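Local coordinates for lipoprotein (Streptococcus pneumoniae serotype 4, PDB 6JF1) that probably captures L-methionine at the cell surface and delivers it to a methionine ABC importer, as the substrate-binding lipoprotein of that transporter, at residues A[106-111]-A[201-206]; A[212-217]-A[267-272]. All blocks are in the same frame, centred on the assembly; numbering follows the deposited sequence.

Interaction 1: A[106-111]-A[201-206]. With MET (methionine), chain B.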
# COMPACT_ATOMS: atom_id res chain seq x y z
N TYR A 106 -0.24 7.99 -6.12
CA TYR A 106 0.92 7.39 -6.66
C TYR A 106 0.64 5.89 -6.96
O TYR A 106 -0.39 5.33 -6.54
CB TYR A 106 2.06 7.63 -5.67
CG TYR A 106 1.90 6.85 -4.40
CD1 TYR A 106 2.32 5.53 -4.38
CD2 TYR A 106 1.39 7.40 -3.23
CE1 TYR A 106 2.24 4.75 -3.24
CE2 TYR A 106 1.30 6.62 -2.07
CZ TYR A 106 1.71 5.29 -2.09
OH TYR A 106 1.63 4.44 -1.02
N ILE A 107 1.54 5.27 -7.72
CA ILE A 107 1.60 3.82 -7.88
C ILE A 107 2.97 3.37 -7.39
O ILE A 107 3.94 4.12 -7.48
CB ILE A 107 1.32 3.41 -9.33
CG1 ILE A 107 1.07 1.90 -9.44
CG2 ILE A 107 2.46 3.89 -10.26
CD1 ILE A 107 0.65 1.42 -10.83
N SER A 108 2.99 2.22 -6.72
CA SER A 108 4.21 1.56 -6.35
C SER A 108 4.09 0.05 -6.64
O SER A 108 3.67 -0.72 -5.78
CB SER A 108 4.47 1.82 -4.88
OG SER A 108 5.79 1.41 -4.56
N PRO A 109 4.48 -0.38 -7.86
CA PRO A 109 4.33 -1.78 -8.25
C PRO A 109 4.94 -2.73 -7.20
O PRO A 109 6.08 -2.53 -6.73
CB PRO A 109 5.08 -1.90 -9.59
CG PRO A 109 5.01 -0.51 -10.17
CD PRO A 109 5.11 0.39 -8.95
N ILE A 110 4.15 -3.72 -6.76
CA ILE A 110 4.58 -4.52 -5.61
C ILE A 110 5.77 -5.40 -6.01
O ILE A 110 5.90 -5.78 -7.19
CB ILE A 110 3.39 -5.36 -5.08
CG1 ILE A 110 3.57 -5.75 -3.61
CG2 ILE A 110 3.12 -6.57 -5.99
CD1 ILE A 110 2.30 -6.19 -2.95
N ARG A 111 6.61 -5.79 -5.05
CA ARG A 111 7.85 -6.48 -5.36
C ARG A 111 7.98 -7.73 -4.49
O ARG A 111 7.49 -7.80 -3.36
CB ARG A 111 9.06 -5.56 -5.14
CG ARG A 111 9.30 -4.60 -6.30
CD ARG A 111 9.98 -3.32 -5.86
NE ARG A 111 10.42 -2.62 -7.06
CZ ARG A 111 9.84 -1.55 -7.60
NH1 ARG A 111 8.64 -1.11 -7.23
NH2 ARG A 111 10.51 -0.90 -8.54
N VAL A 201 5.95 -7.83 -0.68
CA VAL A 201 5.87 -6.75 0.29
C VAL A 201 5.37 -5.45 -0.37
O VAL A 201 6.02 -4.92 -1.28
CB VAL A 201 7.22 -6.51 0.96
CG1 VAL A 201 7.06 -5.42 2.02
CG2 VAL A 201 7.80 -7.80 1.55
N ASN A 202 4.25 -4.94 0.14
CA ASN A 202 3.72 -3.62 -0.22
C ASN A 202 4.70 -2.50 0.18
O ASN A 202 5.35 -2.57 1.25
CB ASN A 202 2.40 -3.34 0.50
CG ASN A 202 1.27 -4.26 0.06
OD1 ASN A 202 1.03 -5.28 0.70
ND2 ASN A 202 0.55 -3.88 -0.98
N ASN A 203 4.76 -1.46 -0.65
CA ASN A 203 5.68 -0.29 -0.47
C ASN A 203 5.54 0.31 0.93
O ASN A 203 6.53 0.86 1.48
CB ASN A 203 5.40 0.82 -1.50
CG ASN A 203 4.08 1.55 -1.24
OD1 ASN A 203 3.04 0.93 -1.05
ND2 ASN A 203 4.12 2.88 -1.22
N THR A 204 4.34 0.24 1.49
CA THR A 204 4.08 0.82 2.80
C THR A 204 5.08 0.33 3.87
O THR A 204 5.36 1.06 4.82
CB THR A 204 2.69 0.39 3.28
OG1 THR A 204 1.81 0.47 2.16
CG2 THR A 204 2.15 1.26 4.41
N PHE A 205 5.59 -0.91 3.74
CA PHE A 205 6.26 -1.61 4.91
C PHE A 205 7.77 -1.78 4.64
O PHE A 205 8.52 -2.28 5.47
CB PHE A 205 5.58 -2.95 5.20
CG PHE A 205 4.09 -2.79 5.41
CD1 PHE A 205 3.61 -2.02 6.47
CD2 PHE A 205 3.20 -3.35 4.50
CE1 PHE A 205 2.24 -1.85 6.64
CE2 PHE A 205 1.83 -3.21 4.69
CZ PHE A 205 1.35 -2.46 5.75
N VAL A 206 8.17 -1.34 3.46
CA VAL A 206 9.50 -1.60 2.94
C VAL A 206 10.54 -0.90 3.83
O VAL A 206 11.53 -1.51 4.24
CB VAL A 206 9.54 -1.08 1.49
CG1 VAL A 206 10.94 -0.67 1.06
CG2 VAL A 206 8.94 -2.11 0.54
N MET B . 0.38 1.64 -0.84
CA MET B . -0.10 0.22 -1.01
C MET B . 0.28 -0.24 -2.42
O MET B . 0.71 -1.40 -2.60
CB MET B . -1.63 0.12 -0.86
CG MET B . -2.12 -1.32 -0.64
SD MET B . -3.93 -1.37 -0.46
CE MET B . -4.12 -0.91 1.27
OXT MET B . 0.21 0.59 -3.37
O HOH W 1 3.29 -1.92 -3.19
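Asn203 reaches across to Tyr106 and Ser108 and, with the same side chain, takes hold of the bound methionine. Its CB lies 3.1 Å from Ser108 OG; serine's short side chain fits against this CB while its hydroxyl bonds to Leu271 O. From there CG turns between the backbone N and the carbonyl carbon (chi1 70°), which directs the amide at both the ligand and the tyrosine. On one branch OD1 accepts from the ligand's ammonium N at 2.8 Å. On the other, ND2 donates almost straight (170°) to Tyr106 OH, which stays in the amide plane at 2.9 Å, and it also bonds to Asp272. Asparagine suits this place because one flat group offers an acceptor and a donor at once.

Segment 106-111 crosses from strand 100-107 of one lobe to strand 111-117 of the other, and 201-206 opens the loop after strand 198-201, in the two-lobed fold of substrate-binding proteins, with methionine in the cleft. Where strand 111-117 begins beside the end of strand 198-201, Val201 N donates to Arg111 O at 3.1 Å in an antiparallel, hydrogen-bonded pair. Asn202 ND2 donates to methionine O at 3.0 Å and also bonds to Asn143, while Ile110 CD1 packs 3.5 Å from that ND2; Arg146 and Asn231 bind the ligand too. One water donates to Ser108 O and methionine O and accepts from Asn203 N.

Interaction 2: A[212-217]-A[267-272]. With ZN (zinc ion), chain L.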
# COMPACT_ATOMS: atom_id res chain seq x y z
N ASP A 212 15.73 -2.55 0.57
CA ASP A 212 16.08 -1.78 -0.59
C ASP A 212 15.27 -2.30 -1.78
O ASP A 212 15.57 -3.37 -2.33
CB ASP A 212 17.58 -1.90 -0.89
CG ASP A 212 18.02 -0.91 -1.95
OD1 ASP A 212 17.16 -0.50 -2.78
OD2 ASP A 212 19.22 -0.50 -1.92
N TYR A 213 14.27 -1.52 -2.21
CA TYR A 213 13.29 -1.98 -3.21
C TYR A 213 14.00 -2.26 -4.54
O TYR A 213 13.54 -3.04 -5.39
CB TYR A 213 12.18 -0.93 -3.35
CG TYR A 213 12.49 0.27 -4.22
CD1 TYR A 213 12.19 0.27 -5.58
CD2 TYR A 213 13.00 1.44 -3.67
CE1 TYR A 213 12.43 1.38 -6.37
CE2 TYR A 213 13.25 2.55 -4.45
CZ TYR A 213 12.95 2.53 -5.80
OH TYR A 213 13.23 3.62 -6.56
N LYS A 214 15.12 -1.58 -4.75
CA LYS A 214 15.85 -1.70 -5.99
C LYS A 214 16.59 -3.04 -6.03
O LYS A 214 17.00 -3.44 -7.10
CB LYS A 214 16.81 -0.51 -6.16
CG LYS A 214 16.19 0.76 -6.71
CD LYS A 214 17.14 1.94 -6.67
CE LYS A 214 17.49 2.34 -5.25
NZ LYS A 214 17.63 3.81 -5.09
N LYS A 215 16.71 -3.74 -4.89
CA LYS A 215 17.39 -5.07 -4.84
C LYS A 215 16.33 -6.19 -4.75
O LYS A 215 16.60 -7.27 -4.25
CB LYS A 215 18.25 -5.18 -3.57
CG LYS A 215 19.53 -4.34 -3.56
CD LYS A 215 20.25 -4.44 -2.22
CE LYS A 215 21.42 -3.48 -2.02
NZ LYS A 215 22.09 -3.17 -3.31
N SER A 216 15.12 -5.94 -5.21
CA SER A 216 14.12 -7.00 -5.12
C SER A 216 14.38 -8.06 -6.21
O SER A 216 14.96 -7.78 -7.28
CB SER A 216 12.74 -6.42 -5.20
OG SER A 216 12.64 -5.65 -6.38
N LEU A 217 13.89 -9.26 -5.97
CA LEU A 217 13.98 -10.35 -6.93
C LEU A 217 13.08 -10.08 -8.15
O LEU A 217 13.44 -10.45 -9.29
CB LEU A 217 13.55 -11.62 -6.20
CG LEU A 217 14.57 -12.21 -5.22
CD1 LEU A 217 14.18 -13.62 -4.82
CD2 LEU A 217 15.97 -12.22 -5.84
N SER A 267 11.70 11.95 -1.45
CA SER A 267 11.60 11.42 -0.07
C SER A 267 11.37 9.90 -0.05
O SER A 267 11.69 9.23 0.94
CB SER A 267 10.52 12.14 0.70
OG SER A 267 9.25 11.86 0.14
N SER A 268 10.86 9.32 -1.15
CA SER A 268 10.70 7.85 -1.26
C SER A 268 11.83 7.23 -2.08
O SER A 268 11.79 6.05 -2.41
CB SER A 268 9.32 7.52 -1.87
OG SER A 268 9.35 7.64 -3.31
N ASP A 269 12.79 8.03 -2.56
CA ASP A 269 13.87 7.49 -3.45
C ASP A 269 13.29 6.81 -4.69
O ASP A 269 13.89 5.87 -5.23
CB ASP A 269 14.92 6.65 -2.71
CG ASP A 269 16.24 6.57 -3.47
OD1 ASP A 269 16.42 7.36 -4.44
OD2 ASP A 269 17.08 5.70 -3.12
N GLY A 270 12.17 7.31 -5.23
CA GLY A 270 11.62 6.66 -6.44
C GLY A 270 10.67 5.49 -6.14
O GLY A 270 9.98 5.01 -7.04
N LEU A 271 10.59 4.99 -4.91
CA LEU A 271 9.66 3.85 -4.60
C LEU A 271 8.20 4.23 -4.95
O LEU A 271 7.45 3.39 -5.43
CB LEU A 271 9.81 3.45 -3.13
CG LEU A 271 8.86 2.37 -2.60
CD1 LEU A 271 9.05 1.03 -3.30
CD2 LEU A 271 9.06 2.21 -1.09
N ASP A 272 7.79 5.47 -4.73
CA ASP A 272 6.42 5.88 -5.05
C ASP A 272 6.42 6.74 -6.32
O ASP A 272 7.12 7.78 -6.40
CB ASP A 272 5.82 6.75 -3.95
CG ASP A 272 5.58 6.07 -2.61
OD1 ASP A 272 6.01 4.90 -2.43
OD2 ASP A 272 4.93 6.72 -1.75
ZN ZN L . 19.72 0.66 -3.39
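The hydroxyl of Tyr213 donates to the backbone carbonyl of Asp269, with OH 2.7 Å from O, and the acceptor sits at the edge of the ring near its plane. The long phenol suits a residue that must carry a donor from the 212-217 loop to a turn opposite. Against one ring face lies Leu271, its CB 4.0 Å from the ring centroid in a CH-pi contact and its CD1 3.6 Å from Tyr213 CG; the other face carries the aliphatic CG of Lys214. Lys214, bent at chi3 and chi4, crosses Asp269 at about a right angle and forms a salt bridge from NZ to OD2, 2.8 Å long, although the position of NZ is less certain.

Within the tyrosine's own segment, Asp212 divides its carboxylate: OD1 accepts from Lys214 N at 3.0 Å in an Asx turn, and OD2 binds a zinc ion at 1.9 Å. Ser216 OG donates to Tyr213 O, so that carbonyl is also answered.

Across the contact, a Schellman motif at Asp269 ends the helix, and a type I' turn from Ser268 to Leu271 overlaps it. The turn's closing bond runs from Leu271 N to Ser268 O. Gly270 suits the turn by its backbone angles alone, and having no side chain it also leaves room for the phenol oxygen. Ser268 OG accepts from Asp272 N and bonds to Ile264 in the preceding turn.

The contact thus joins the loop between strands 198-201 and 218-219 to the connection from helix 258-267 into strand 273-274, with Tyr213 also resting on Arg111 and Tyr113 of strand 111-117.

Interaction 1 is buried near the middle of the chain, and interaction 2 lies further out with several exposed residues. Each takes one segment from the long connection between strands 198-201 and 218-219: 201-206 at its start, 212-217 near its end. Their chemistry follows depth: uncharged amides, a phenol and an ordered water around the ligand in the first; in the second, an aromatic-leucine contact edged by a salt bridge, with a zinc-bound carboxylate nearby in the same loop. The two meet directly where segment 267-272 touches interaction 1, Leu271 O receiving Ser108 and Asp272 receiving Asn203. Asp272, itself salt-bridged to Arg35 and Arg42, thereby forms a second shell behind a ligand-binding asparagine.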